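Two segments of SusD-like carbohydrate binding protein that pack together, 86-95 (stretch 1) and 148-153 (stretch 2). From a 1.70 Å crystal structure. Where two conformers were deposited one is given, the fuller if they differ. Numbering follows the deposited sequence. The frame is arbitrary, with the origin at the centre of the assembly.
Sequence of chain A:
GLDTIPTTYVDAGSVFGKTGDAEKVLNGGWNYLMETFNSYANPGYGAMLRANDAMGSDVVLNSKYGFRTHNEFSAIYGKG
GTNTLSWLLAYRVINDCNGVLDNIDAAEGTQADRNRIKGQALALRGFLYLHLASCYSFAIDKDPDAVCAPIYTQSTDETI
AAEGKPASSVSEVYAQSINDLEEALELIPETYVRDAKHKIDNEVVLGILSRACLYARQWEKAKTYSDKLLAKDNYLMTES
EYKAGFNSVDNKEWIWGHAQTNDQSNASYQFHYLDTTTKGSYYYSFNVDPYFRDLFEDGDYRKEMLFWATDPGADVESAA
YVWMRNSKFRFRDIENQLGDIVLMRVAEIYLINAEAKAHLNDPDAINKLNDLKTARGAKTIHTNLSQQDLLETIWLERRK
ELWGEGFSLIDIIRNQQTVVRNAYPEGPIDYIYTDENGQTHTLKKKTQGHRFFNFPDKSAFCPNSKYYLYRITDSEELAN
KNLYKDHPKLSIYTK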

# COMPACT_ATOMS: atom_id res chain seq x y z
N SER A 86 6.62 2.05 -11.49
CA SER A 86 5.50 2.82 -10.97
C SER A 86 4.88 3.69 -12.06
O SER A 86 3.65 3.70 -12.30
CB SER A 86 5.96 3.67 -9.78
OG SER A 86 4.92 4.48 -9.28
N TRP A 87 5.76 4.43 -12.72
CA TRP A 87 5.33 5.36 -13.77
C TRP A 87 4.66 4.62 -14.94
O TRP A 87 3.60 5.03 -15.45
CB TRP A 87 6.54 6.13 -14.30
CG TRP A 87 6.16 7.40 -15.07
CD1 TRP A 87 6.23 7.56 -16.40
CD2 TRP A 87 5.69 8.63 -14.53
NE1 TRP A 87 5.82 8.84 -16.76
CE2 TRP A 87 5.47 9.52 -15.62
CE3 TRP A 87 5.40 9.08 -13.24
CZ2 TRP A 87 5.02 10.84 -15.44
CZ3 TRP A 87 4.95 10.39 -13.06
CH2 TRP A 87 4.73 11.24 -14.17
N LEU A 88 5.29 3.54 -15.39
CA LEU A 88 4.79 2.78 -16.52
C LEU A 88 3.44 2.14 -16.22
O LEU A 88 2.53 2.20 -17.04
CB LEU A 88 5.83 1.72 -16.93
CG LEU A 88 5.47 0.55 -17.85
CD1 LEU A 88 6.72 -0.27 -18.10
CD2 LEU A 88 4.44 -0.34 -17.24
N LEU A 89 3.32 1.50 -15.06
CA LEU A 89 2.07 0.83 -14.71
C LEU A 89 0.96 1.86 -14.57
O LEU A 89 -0.14 1.64 -15.12
CB LEU A 89 2.16 -0.00 -13.44
CG LEU A 89 3.09 -1.22 -13.45
CD1 LEU A 89 3.07 -1.90 -12.06
CD2 LEU A 89 2.78 -2.20 -14.64
N ALA A 90 1.22 2.96 -13.85
CA ALA A 90 0.19 3.97 -13.63
C ALA A 90 -0.36 4.47 -14.98
O ALA A 90 -1.57 4.49 -15.21
CB ALA A 90 0.73 5.16 -12.78
N TYR A 91 0.52 4.86 -15.90
CA TYR A 91 0.07 5.50 -17.12
C TYR A 91 -0.44 4.54 -18.17
O TYR A 91 -1.39 4.86 -18.88
CB TYR A 91 1.11 6.51 -17.68
CG TYR A 91 1.09 7.79 -16.86
CD1 TYR A 91 0.08 8.73 -17.01
CD2 TYR A 91 2.05 8.02 -15.86
CE1 TYR A 91 0.02 9.86 -16.25
CE2 TYR A 91 2.01 9.19 -15.11
CZ TYR A 91 0.99 10.09 -15.27
OH TYR A 91 0.94 11.25 -14.50
N ARG A 92 0.14 3.34 -18.27
CA ARG A 92 -0.40 2.38 -19.22
C ARG A 92 -1.81 1.93 -18.82
O ARG A 92 -2.67 1.78 -19.71
CB ARG A 92 0.55 1.21 -19.45
CG ARG A 92 1.79 1.68 -20.16
CD ARG A 92 2.69 0.57 -20.54
NE ARG A 92 3.88 1.09 -21.22
N VAL A 93 -2.06 1.79 -17.52
CA VAL A 93 -3.36 1.28 -17.05
C VAL A 93 -4.38 2.43 -17.04
O VAL A 93 -5.54 2.23 -17.47
CB VAL A 93 -3.26 0.51 -15.75
CG1 VAL A 93 -4.66 -0.04 -15.31
CG2 VAL A 93 -2.29 -0.66 -15.94
N ILE A 94 -3.93 3.63 -16.73
CA ILE A 94 -4.79 4.82 -16.97
C ILE A 94 -5.22 4.86 -18.43
O ILE A 94 -6.38 5.18 -18.75
CB ILE A 94 -4.09 6.14 -16.54
CG1 ILE A 94 -4.08 6.28 -15.00
CG2 ILE A 94 -4.74 7.38 -17.24
CD1 ILE A 94 -3.11 7.41 -14.46
N ASN A 95 -4.30 4.60 -19.36
CA ASN A 95 -4.65 4.60 -20.77
C ASN A 95 -5.70 3.54 -21.12
O ASN A 95 -6.60 3.81 -21.90
CB ASN A 95 -3.43 4.40 -21.65
CG ASN A 95 -3.64 4.91 -23.03
OD1 ASN A 95 -4.16 6.01 -23.22
ND2 ASN A 95 -3.27 4.12 -24.01
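Stretch 2, residues 148-153: CAPIYT

An extended segment can be held on a helix by very few residues, provided that they recur on one side of the helix and that at least one reaches far enough to meet the segment's backbone. Residues 86-95 and 148-153 of this SusD-like protein illustrate the principle. The first stretch is helical throughout, its backbone amides bonded four residues back, as in Tyr91 N to Trp87 O at 3.1 Å and Asn95 N to Tyr91 O at 3.0 Å. That periodicity brings Trp87, Tyr91 and Ile94 to the same side, and these three make all the contacts with the second stretch. The latter is extended for most of its length and runs in the same general sense as the helix: Ala149 lies nearest Trp87, with their CA atoms 9.7 Å apart, and Tyr152 nearest Ile94, where CA to CA falls to 7.8 Å. The wide spacing at the start is filled by large aromatic side chains.

Cys148 stands back from the helix, its side chain directed sideways. Contact begins at Ala149, whose CA-to-CB bond points toward the helix. Its methyl carbon CB lies 4.0 Å from CH2 of Trp87 and 3.2 Å from OH of Tyr91, so that this small side chain touches the ends of two long ones.

Pro150 follows, and here the one hydrogen bond between the stretches forms. Tyr91 OH donates to Pro150 O at 2.7 Å; the carbonyl lies at the edge of the tyrosine ring, near its plane, where a phenolic hydroxyl can readily reach it. As a proline, Pro150 has no amide hydrogen to offer, and the approach of its N to Tyr91 OH, 3.3 Å, is proximity alone. The pyrrolidine ring adds apolar packing, with Pro150 CD 3.7 Å from Trp87 CH2.

At Ile151 the side chain points away from the helix and makes no contact with it. The next residue, Tyr152, turns toward it again, as expected of an extended chain, in which successive side chains tend to alternate. Its CD2 packs 3.8 Å from CE1 of Tyr91. The two rings meet obliquely, their planes at 78° and their centroids 5.9 Å apart. Backbone packing accompanies the aromatic contact, for Tyr152 O lies 3.9 Å from CG2 of Ile94. Thr153 then points away, and the contact ends. Only 247 Å² is buried in all, summed over both sides, with Tyr91 contributing the largest share.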

# COMPACT_ATOMS: atom_id res chain seq x y z
N CYS A 148 3.03 17.55 -9.29
CA CYS A 148 2.77 16.13 -9.04
C CYS A 148 2.99 15.32 -10.33
O CYS A 148 4.05 14.73 -10.51
CB CYS A 148 1.39 15.94 -8.45
SG CYS A 148 1.01 14.22 -8.04
N ALA A 149 2.01 15.32 -11.24
CA ALA A 149 2.06 14.43 -12.42
C ALA A 149 1.02 14.91 -13.43
O ALA A 149 0.06 15.56 -13.06
CB ALA A 149 1.81 12.95 -11.99
N PRO A 150 1.21 14.58 -14.71
CA PRO A 150 0.22 14.94 -15.74
C PRO A 150 -1.06 14.15 -15.59
O PRO A 150 -1.02 12.97 -15.17
CB PRO A 150 0.93 14.61 -17.06
CG PRO A 150 2.26 14.03 -16.71
CD PRO A 150 2.43 13.94 -15.26
N ILE A 151 -2.17 14.78 -15.94
CA ILE A 151 -3.49 14.14 -15.89
C ILE A 151 -3.98 13.95 -17.29
O ILE A 151 -4.09 14.91 -18.04
CB ILE A 151 -4.50 15.01 -15.11
CG1 ILE A 151 -4.05 15.12 -13.66
CG2 ILE A 151 -5.91 14.41 -15.20
CD1 ILE A 151 -4.92 16.02 -12.79
N TYR A 152 -4.28 12.70 -17.65
CA TYR A 152 -4.93 12.39 -18.93
C TYR A 152 -6.28 11.75 -18.67
O TYR A 152 -6.40 10.81 -17.83
CB TYR A 152 -4.09 11.40 -19.76
CG TYR A 152 -2.71 11.89 -20.01
CD1 TYR A 152 -2.47 12.85 -20.94
CD2 TYR A 152 -1.63 11.42 -19.24
CE1 TYR A 152 -1.17 13.35 -21.16
CE2 TYR A 152 -0.36 11.89 -19.46
CZ TYR A 152 -0.13 12.86 -20.39
OH TYR A 152 1.14 13.36 -20.59
N THR A 153 -7.27 12.24 -19.40
CA THR A 153 -8.63 11.73 -19.31
C THR A 153 -9.18 11.27 -20.67
O THR A 153 -10.35 10.91 -20.77
CB THR A 153 -9.58 12.76 -18.66
OG1 THR A 153 -9.68 13.94 -19.49
CG2 THR A 153 -9.10 13.13 -17.28